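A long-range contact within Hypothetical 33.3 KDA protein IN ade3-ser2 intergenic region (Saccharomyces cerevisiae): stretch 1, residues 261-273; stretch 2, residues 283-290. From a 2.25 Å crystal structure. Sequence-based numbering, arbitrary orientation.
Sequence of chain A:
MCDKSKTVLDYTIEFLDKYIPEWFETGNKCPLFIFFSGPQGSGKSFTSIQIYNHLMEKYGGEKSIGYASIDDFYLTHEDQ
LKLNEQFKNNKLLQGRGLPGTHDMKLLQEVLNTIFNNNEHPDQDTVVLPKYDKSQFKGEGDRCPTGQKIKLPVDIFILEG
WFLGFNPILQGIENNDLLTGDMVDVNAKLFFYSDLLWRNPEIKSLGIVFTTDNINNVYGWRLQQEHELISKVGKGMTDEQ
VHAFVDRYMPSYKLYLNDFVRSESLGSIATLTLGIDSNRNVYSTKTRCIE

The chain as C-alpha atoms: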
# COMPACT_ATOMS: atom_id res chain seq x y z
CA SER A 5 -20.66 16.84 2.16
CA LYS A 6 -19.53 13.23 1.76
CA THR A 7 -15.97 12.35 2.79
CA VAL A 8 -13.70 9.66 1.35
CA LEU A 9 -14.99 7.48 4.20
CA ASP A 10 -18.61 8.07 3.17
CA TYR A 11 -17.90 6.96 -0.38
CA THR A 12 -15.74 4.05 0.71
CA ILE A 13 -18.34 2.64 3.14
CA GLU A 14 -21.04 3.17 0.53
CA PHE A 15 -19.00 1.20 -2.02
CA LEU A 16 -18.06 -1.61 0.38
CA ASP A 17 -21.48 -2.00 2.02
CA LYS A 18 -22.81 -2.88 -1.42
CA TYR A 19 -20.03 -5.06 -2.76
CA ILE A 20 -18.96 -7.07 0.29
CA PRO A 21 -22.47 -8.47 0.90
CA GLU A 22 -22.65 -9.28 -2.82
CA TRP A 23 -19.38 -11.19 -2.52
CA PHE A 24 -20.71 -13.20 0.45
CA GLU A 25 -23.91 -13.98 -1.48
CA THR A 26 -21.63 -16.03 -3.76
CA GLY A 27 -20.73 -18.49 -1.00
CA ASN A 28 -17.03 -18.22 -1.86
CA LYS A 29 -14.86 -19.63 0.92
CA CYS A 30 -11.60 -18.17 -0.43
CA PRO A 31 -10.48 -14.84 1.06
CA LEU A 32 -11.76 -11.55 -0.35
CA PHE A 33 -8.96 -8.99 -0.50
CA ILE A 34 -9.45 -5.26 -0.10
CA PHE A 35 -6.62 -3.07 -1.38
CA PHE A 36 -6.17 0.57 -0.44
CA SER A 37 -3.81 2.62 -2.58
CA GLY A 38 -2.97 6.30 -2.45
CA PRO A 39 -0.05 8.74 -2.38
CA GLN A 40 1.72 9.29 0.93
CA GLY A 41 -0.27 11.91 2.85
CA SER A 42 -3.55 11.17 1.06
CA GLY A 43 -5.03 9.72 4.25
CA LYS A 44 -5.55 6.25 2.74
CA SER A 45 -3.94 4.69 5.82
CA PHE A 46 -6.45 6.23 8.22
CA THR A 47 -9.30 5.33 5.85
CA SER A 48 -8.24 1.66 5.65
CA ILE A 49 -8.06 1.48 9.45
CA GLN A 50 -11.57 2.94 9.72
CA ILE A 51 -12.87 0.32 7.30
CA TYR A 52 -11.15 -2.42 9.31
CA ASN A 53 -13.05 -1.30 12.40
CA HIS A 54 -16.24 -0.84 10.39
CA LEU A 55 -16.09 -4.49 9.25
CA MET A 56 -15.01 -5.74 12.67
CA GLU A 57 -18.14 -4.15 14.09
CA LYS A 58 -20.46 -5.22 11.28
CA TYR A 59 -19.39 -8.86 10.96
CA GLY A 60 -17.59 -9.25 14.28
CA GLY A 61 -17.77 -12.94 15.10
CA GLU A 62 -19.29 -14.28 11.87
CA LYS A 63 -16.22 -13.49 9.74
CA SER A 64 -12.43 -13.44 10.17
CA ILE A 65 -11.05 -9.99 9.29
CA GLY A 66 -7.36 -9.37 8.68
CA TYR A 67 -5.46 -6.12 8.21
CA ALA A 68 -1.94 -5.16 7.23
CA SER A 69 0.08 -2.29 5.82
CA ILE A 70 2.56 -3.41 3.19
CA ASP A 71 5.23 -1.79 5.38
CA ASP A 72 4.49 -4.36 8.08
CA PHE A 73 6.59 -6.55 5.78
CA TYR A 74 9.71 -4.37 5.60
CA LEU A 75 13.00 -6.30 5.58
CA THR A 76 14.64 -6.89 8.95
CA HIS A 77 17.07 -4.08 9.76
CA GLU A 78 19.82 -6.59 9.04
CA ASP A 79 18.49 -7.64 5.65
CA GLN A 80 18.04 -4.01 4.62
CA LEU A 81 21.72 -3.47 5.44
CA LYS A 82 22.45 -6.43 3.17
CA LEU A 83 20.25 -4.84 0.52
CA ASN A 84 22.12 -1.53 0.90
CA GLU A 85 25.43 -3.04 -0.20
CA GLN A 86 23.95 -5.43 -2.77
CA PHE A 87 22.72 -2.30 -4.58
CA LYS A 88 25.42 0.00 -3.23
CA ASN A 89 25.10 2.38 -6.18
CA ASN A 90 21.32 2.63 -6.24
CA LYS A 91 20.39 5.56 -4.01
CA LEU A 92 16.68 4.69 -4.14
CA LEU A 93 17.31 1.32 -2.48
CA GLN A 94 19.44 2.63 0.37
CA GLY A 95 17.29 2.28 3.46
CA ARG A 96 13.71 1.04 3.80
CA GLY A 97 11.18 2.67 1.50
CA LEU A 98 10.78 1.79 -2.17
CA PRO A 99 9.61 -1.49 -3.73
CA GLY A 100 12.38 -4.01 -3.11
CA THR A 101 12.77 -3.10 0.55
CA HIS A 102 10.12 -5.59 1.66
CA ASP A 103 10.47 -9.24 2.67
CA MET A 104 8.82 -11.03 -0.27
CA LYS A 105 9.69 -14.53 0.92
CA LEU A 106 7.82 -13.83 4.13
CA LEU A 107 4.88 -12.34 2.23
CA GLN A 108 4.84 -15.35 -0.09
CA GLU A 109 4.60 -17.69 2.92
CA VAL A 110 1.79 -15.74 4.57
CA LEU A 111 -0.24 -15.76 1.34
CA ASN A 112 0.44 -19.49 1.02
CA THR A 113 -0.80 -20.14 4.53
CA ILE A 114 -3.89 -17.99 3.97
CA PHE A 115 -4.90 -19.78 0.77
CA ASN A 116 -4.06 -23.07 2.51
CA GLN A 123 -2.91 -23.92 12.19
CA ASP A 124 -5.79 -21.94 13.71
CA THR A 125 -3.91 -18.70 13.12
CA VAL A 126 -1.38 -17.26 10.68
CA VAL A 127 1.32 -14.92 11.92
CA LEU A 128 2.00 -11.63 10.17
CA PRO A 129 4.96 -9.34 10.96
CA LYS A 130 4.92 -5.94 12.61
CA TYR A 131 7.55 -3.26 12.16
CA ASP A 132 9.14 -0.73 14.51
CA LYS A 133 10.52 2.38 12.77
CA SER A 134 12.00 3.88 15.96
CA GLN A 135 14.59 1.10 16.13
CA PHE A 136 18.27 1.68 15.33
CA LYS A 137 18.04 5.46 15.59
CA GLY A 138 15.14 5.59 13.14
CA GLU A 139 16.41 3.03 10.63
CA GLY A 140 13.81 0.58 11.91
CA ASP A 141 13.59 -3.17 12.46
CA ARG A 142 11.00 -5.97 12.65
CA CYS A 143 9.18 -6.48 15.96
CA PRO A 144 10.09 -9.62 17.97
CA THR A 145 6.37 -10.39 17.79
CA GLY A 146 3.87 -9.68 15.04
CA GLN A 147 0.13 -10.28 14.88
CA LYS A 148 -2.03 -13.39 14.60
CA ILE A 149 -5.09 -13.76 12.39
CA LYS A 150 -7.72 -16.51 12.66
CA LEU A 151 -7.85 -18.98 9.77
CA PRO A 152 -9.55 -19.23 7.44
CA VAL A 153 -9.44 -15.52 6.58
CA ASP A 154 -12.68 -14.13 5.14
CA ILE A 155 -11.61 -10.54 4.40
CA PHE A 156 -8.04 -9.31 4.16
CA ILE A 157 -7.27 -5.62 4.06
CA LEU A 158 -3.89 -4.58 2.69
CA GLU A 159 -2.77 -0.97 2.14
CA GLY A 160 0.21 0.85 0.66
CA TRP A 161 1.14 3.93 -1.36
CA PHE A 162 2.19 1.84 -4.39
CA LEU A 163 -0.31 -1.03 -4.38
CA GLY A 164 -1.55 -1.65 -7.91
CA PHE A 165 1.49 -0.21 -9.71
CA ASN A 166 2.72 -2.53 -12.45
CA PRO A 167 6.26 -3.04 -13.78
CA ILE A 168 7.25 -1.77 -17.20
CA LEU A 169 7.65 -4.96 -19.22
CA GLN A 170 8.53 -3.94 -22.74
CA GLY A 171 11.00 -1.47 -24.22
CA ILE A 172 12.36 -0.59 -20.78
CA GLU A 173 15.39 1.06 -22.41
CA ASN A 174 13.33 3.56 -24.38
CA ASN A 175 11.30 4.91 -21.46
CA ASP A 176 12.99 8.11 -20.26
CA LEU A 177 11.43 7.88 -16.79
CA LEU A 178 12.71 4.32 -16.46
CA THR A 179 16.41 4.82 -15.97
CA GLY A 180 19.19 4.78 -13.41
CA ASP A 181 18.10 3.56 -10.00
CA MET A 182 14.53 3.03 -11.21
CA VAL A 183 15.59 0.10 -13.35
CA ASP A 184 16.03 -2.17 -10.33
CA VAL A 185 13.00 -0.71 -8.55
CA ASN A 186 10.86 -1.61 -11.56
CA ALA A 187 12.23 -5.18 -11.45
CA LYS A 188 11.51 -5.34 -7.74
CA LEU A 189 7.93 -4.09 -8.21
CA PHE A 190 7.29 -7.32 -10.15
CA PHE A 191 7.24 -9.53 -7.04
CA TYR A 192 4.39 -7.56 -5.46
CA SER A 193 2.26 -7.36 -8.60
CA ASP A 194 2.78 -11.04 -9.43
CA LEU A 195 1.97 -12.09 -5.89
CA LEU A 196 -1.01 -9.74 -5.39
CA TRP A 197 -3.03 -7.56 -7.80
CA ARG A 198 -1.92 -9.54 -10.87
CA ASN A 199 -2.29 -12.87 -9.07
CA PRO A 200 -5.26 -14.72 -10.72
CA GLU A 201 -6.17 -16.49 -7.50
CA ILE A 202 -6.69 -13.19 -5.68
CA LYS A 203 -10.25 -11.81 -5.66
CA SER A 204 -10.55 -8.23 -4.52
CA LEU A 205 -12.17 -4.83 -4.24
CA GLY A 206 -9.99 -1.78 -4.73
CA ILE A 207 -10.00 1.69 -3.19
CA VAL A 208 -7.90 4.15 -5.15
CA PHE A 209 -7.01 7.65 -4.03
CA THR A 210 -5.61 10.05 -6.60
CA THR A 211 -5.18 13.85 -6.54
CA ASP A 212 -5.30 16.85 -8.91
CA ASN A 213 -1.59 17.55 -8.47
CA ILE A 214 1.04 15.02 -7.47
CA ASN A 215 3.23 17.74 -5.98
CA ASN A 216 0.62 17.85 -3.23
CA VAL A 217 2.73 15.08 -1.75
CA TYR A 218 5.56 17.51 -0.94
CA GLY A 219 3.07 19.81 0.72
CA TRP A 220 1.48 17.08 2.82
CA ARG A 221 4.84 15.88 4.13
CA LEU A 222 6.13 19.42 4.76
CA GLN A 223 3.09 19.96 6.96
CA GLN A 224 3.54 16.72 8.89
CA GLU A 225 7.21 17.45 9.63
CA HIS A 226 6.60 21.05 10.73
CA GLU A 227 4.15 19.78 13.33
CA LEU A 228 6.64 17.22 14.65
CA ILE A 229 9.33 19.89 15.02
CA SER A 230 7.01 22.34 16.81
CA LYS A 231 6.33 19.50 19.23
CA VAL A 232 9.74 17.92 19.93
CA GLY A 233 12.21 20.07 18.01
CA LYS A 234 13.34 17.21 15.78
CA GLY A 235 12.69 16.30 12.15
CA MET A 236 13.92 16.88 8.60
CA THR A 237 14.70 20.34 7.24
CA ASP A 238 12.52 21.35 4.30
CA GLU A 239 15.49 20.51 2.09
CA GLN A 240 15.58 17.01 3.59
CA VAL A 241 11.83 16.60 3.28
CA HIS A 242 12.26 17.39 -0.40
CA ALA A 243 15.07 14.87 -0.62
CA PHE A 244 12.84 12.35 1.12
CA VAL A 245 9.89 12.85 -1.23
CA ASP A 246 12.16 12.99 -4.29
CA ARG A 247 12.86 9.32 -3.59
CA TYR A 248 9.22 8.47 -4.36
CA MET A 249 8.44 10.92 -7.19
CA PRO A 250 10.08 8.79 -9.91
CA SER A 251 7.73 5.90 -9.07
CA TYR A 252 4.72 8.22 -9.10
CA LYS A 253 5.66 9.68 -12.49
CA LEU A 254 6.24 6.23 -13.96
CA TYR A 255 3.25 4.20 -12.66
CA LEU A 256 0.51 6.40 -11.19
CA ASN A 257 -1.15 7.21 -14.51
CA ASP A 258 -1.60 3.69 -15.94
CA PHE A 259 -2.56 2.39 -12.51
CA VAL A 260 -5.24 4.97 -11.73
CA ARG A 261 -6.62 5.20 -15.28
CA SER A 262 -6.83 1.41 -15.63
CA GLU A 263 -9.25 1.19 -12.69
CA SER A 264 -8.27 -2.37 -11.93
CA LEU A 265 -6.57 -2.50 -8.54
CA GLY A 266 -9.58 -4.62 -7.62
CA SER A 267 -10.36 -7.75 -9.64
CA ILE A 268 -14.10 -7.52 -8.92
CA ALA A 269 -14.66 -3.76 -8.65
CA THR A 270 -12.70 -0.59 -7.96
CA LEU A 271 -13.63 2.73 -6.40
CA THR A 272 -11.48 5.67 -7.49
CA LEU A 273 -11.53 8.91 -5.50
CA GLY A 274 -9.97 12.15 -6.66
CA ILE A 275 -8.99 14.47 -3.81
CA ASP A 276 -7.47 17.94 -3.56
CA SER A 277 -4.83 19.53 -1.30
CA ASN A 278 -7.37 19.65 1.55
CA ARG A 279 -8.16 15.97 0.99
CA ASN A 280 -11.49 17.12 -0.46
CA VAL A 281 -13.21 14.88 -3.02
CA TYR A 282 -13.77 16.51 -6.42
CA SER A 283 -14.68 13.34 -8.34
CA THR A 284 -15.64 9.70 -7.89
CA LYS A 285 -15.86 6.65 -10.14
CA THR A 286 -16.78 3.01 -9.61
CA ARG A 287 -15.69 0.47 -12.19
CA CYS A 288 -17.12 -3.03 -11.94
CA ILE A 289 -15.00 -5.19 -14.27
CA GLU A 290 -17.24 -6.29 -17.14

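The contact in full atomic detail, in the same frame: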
# COMPACT_ATOMS: atom_id res chain seq x y z
N ARG A 261 -5.75 5.18 -14.10
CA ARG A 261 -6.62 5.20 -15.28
C ARG A 261 -7.20 3.83 -15.61
O ARG A 261 -8.33 3.73 -16.06
CB ARG A 261 -5.83 5.75 -16.48
CG ARG A 261 -6.70 6.36 -17.60
CD ARG A 261 -5.84 7.00 -18.69
NE ARG A 261 -5.05 8.14 -18.20
CZ ARG A 261 -5.54 9.35 -17.95
NH1 ARG A 261 -6.83 9.61 -18.16
NH2 ARG A 261 -4.75 10.31 -17.49
N SER A 262 -6.41 2.78 -15.36
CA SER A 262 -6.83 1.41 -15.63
C SER A 262 -8.01 0.96 -14.77
O SER A 262 -8.76 0.08 -15.17
CB SER A 262 -5.66 0.46 -15.40
OG SER A 262 -5.53 0.15 -14.02
N GLU A 263 -8.15 1.55 -13.59
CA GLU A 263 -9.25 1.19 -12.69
C GLU A 263 -9.34 -0.32 -12.48
O GLU A 263 -10.41 -0.93 -12.64
CB GLU A 263 -10.58 1.69 -13.26
CG GLU A 263 -10.74 3.19 -13.29
CD GLU A 263 -12.09 3.59 -13.84
OE1 GLU A 263 -12.27 3.58 -15.07
OE2 GLU A 263 -12.99 3.91 -13.03
N SER A 264 -8.23 -0.94 -12.12
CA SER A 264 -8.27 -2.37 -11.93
C SER A 264 -7.46 -2.89 -10.75
O SER A 264 -7.00 -4.03 -10.77
CB SER A 264 -7.83 -3.09 -13.21
OG SER A 264 -6.47 -2.83 -13.50
N LEU A 265 -7.28 -2.06 -9.73
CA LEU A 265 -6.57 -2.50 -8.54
C LEU A 265 -7.38 -3.69 -8.00
O LEU A 265 -6.83 -4.68 -7.54
CB LEU A 265 -6.50 -1.39 -7.49
CG LEU A 265 -6.00 -1.80 -6.10
CD1 LEU A 265 -4.58 -2.36 -6.20
CD2 LEU A 265 -6.05 -0.61 -5.16
N GLY A 266 -8.70 -3.56 -8.08
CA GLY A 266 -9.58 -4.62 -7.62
C GLY A 266 -9.99 -5.51 -8.79
O GLY A 266 -10.31 -5.01 -9.87
N SER A 267 -9.97 -6.82 -8.58
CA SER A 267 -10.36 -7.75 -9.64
C SER A 267 -11.88 -7.78 -9.84
O SER A 267 -12.35 -8.04 -10.94
CB SER A 267 -9.85 -9.17 -9.33
OG SER A 267 -10.65 -9.80 -8.34
N ILE A 268 -12.65 -7.51 -8.80
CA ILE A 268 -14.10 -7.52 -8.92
C ILE A 268 -14.64 -6.13 -9.23
O ILE A 268 -15.42 -5.95 -10.16
CB ILE A 268 -14.76 -8.01 -7.64
CG1 ILE A 268 -14.27 -9.43 -7.32
CG2 ILE A 268 -16.27 -7.95 -7.79
CD1 ILE A 268 -14.70 -9.94 -5.97
N ALA A 269 -14.23 -5.14 -8.44
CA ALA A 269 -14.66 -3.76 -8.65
C ALA A 269 -13.64 -2.83 -8.01
O ALA A 269 -12.88 -3.23 -7.12
CB ALA A 269 -16.05 -3.54 -8.04
N THR A 270 -13.62 -1.59 -8.48
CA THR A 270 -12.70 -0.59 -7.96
C THR A 270 -13.37 0.77 -7.82
O THR A 270 -14.10 1.22 -8.70
CB THR A 270 -11.46 -0.42 -8.87
OG1 THR A 270 -10.72 -1.65 -8.93
CG2 THR A 270 -10.54 0.67 -8.31
N LEU A 271 -13.11 1.40 -6.68
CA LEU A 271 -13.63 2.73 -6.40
C LEU A 271 -12.45 3.69 -6.49
O LEU A 271 -11.45 3.51 -5.79
CB LEU A 271 -14.24 2.80 -5.00
CG LEU A 271 -14.52 4.21 -4.44
CD1 LEU A 271 -15.62 4.87 -5.23
CD2 LEU A 271 -14.91 4.12 -2.96
N THR A 272 -12.55 4.69 -7.36
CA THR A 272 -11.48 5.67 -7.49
C THR A 272 -11.98 7.02 -6.97
O THR A 272 -13.05 7.50 -7.35
CB THR A 272 -10.99 5.84 -8.96
OG1 THR A 272 -10.45 4.59 -9.44
CG2 THR A 272 -9.90 6.90 -9.04
N LEU A 273 -11.19 7.63 -6.09
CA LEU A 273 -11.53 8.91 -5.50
C LEU A 273 -10.47 9.95 -5.81
O LEU A 273 -9.27 9.73 -5.55
CB LEU A 273 -11.66 8.79 -3.98
CG LEU A 273 -12.64 7.80 -3.35
CD1 LEU A 273 -12.56 7.93 -1.84
CD2 LEU A 273 -14.05 8.09 -3.82
N SER A 283 -14.09 14.30 -7.41
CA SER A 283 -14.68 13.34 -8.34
C SER A 283 -14.59 11.90 -7.83
O SER A 283 -13.68 11.53 -7.08
CB SER A 283 -14.02 13.42 -9.73
OG SER A 283 -12.94 12.51 -9.85
N THR A 284 -15.56 11.10 -8.27
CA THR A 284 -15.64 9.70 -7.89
C THR A 284 -16.02 8.84 -9.08
O THR A 284 -16.71 9.29 -9.99
CB THR A 284 -16.68 9.52 -6.77
OG1 THR A 284 -16.11 9.95 -5.52
CG2 THR A 284 -17.11 8.08 -6.64
N LYS A 285 -15.55 7.59 -9.07
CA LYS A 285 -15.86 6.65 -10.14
C LYS A 285 -15.74 5.20 -9.65
O LYS A 285 -14.77 4.82 -8.99
CB LYS A 285 -14.94 6.89 -11.34
CG LYS A 285 -15.40 6.22 -12.62
CD LYS A 285 -14.55 6.67 -13.81
CE LYS A 285 -15.08 6.12 -15.14
NZ LYS A 285 -15.03 4.62 -15.21
N THR A 286 -16.76 4.41 -9.98
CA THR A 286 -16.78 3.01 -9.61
C THR A 286 -16.81 2.14 -10.85
O THR A 286 -17.76 2.20 -11.63
CB THR A 286 -18.01 2.68 -8.76
OG1 THR A 286 -17.88 3.31 -7.48
CG2 THR A 286 -18.14 1.17 -8.56
N ARG A 287 -15.76 1.36 -11.04
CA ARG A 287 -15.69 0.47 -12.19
C ARG A 287 -15.88 -0.96 -11.72
O ARG A 287 -15.15 -1.44 -10.85
CB ARG A 287 -14.33 0.60 -12.88
CG ARG A 287 -14.25 -0.19 -14.18
CD ARG A 287 -12.86 -0.72 -14.46
NE ARG A 287 -12.84 -1.59 -15.63
CZ ARG A 287 -11.86 -2.44 -15.92
NH1 ARG A 287 -11.94 -3.19 -17.02
NH2 ARG A 287 -10.80 -2.56 -15.13
N CYS A 288 -16.87 -1.64 -12.29
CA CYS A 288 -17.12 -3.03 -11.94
C CYS A 288 -16.77 -3.89 -13.15
O CYS A 288 -17.60 -4.10 -14.03
CB CYS A 288 -18.57 -3.24 -11.55
SG CYS A 288 -18.88 -4.94 -11.05
N ILE A 289 -15.53 -4.39 -13.17
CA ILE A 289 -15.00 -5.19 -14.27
C ILE A 289 -15.98 -6.08 -15.04
O ILE A 289 -16.40 -7.15 -14.58
CB ILE A 289 -13.80 -6.04 -13.78
CG1 ILE A 289 -12.69 -5.10 -13.31
CG2 ILE A 289 -13.30 -6.94 -14.91
CD1 ILE A 289 -11.40 -5.79 -12.92
N GLU A 290 -16.32 -5.61 -16.23
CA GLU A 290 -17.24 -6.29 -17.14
C GLU A 290 -16.56 -7.43 -17.90
O GLU A 290 -15.64 -7.21 -18.69
CB GLU A 290 -17.82 -5.26 -18.13
CG GLU A 290 -17.18 -3.87 -18.05
CD GLU A 290 -15.71 -3.83 -18.51
OE1 GLU A 290 -14.87 -4.56 -17.94
OE2 GLU A 290 -15.40 -3.06 -19.44

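The strand through Thr270 to Leu273 runs antiparallel to the strand Ser283 to Arg287, their axes 172° apart in direction and 4.8 Å apart at closest approach. Thr270 pairs with Arg287 and Thr272 with Lys285 as hydrogen-bonded pairs, each bonded in both directions: Thr270 N to Arg287 O (2.8 Å), Arg287 N to Thr270 O (2.9 Å), Thr272 N to Lys285 O (2.8 Å) and Lys285 N to Thr272 O (3.0 Å). Leu271 with Thr286 and Leu273 with Thr284 are the non-hydrogen-bonded pairs, where the chains come closer, to CA-CA distances of 4.5 and 4.8 Å. CA-H...O contacts supplement the ladder, among them Thr286 CA to Thr270 O (3.3 Å) and Ala269 CA to Arg287 O (3.2 Å).

Before its strand, stretch 1 leaves a helix at Glu263, whose positive phi (51°) marks the break, and passes through a loop. Within that loop Gly266 N donates to Thr270 OG1 (2.9 Å), tying the turn to the strand. Gly266 suits this spot because a CB would lie 2.2 Å from Ala269 O.

Side chains alternate between the faces of the sheet. Leu271, Leu273, Thr284 and Thr286 share one face. There the buried leucines bring their ends against the threonines: Leu271 CD1 lies 3.6 Å from Thr286 OG1 and 3.8 Å from Thr284 CG2, and Leu273 CD2 lies 3.3 Å from Thr284 OG1. The cost is that Thr284 OG1 is buried without a polar partner, whereas Thr286 OG1 is hydrogen-bonded elsewhere in the structure.

The other face carries Thr270, Thr272, Lys285 and Arg287, and Glu263 reaches it from the loop. Lys285, extended through chi3 and turned at chi4 (m), places NZ 3.0 Å from Glu263 OE1 in a salt bridge; its bond to Glu263 OE2 is weak (3.1 Å). Arg287 covers the same acidic residue differently. Its NH2 donates almost linearly to Glu263 O (3.0 Å, 174°), with that oxygen at the guanidinium edge, while its CD packs 3.5 Å from Glu263 CB. The aliphatic part of this long side chain packs on Glu263 while its charged end bonds the backbone just after the helix, and Arg287 has 97 Å² covered by stretch 1, Glu263 90 Å² by stretch 2.

Beyond the ladder, Ile289 points toward stretch 1 and sets CD1 against the loop backbone, 3.1 Å from Ser267 O and 3.3 Å from Gly266 O. Ala269 and Cys288 lie close, Ala269 CB 4.3 Å from Cys288 CB. Altogether the contact buries 701 Å², both sides summed.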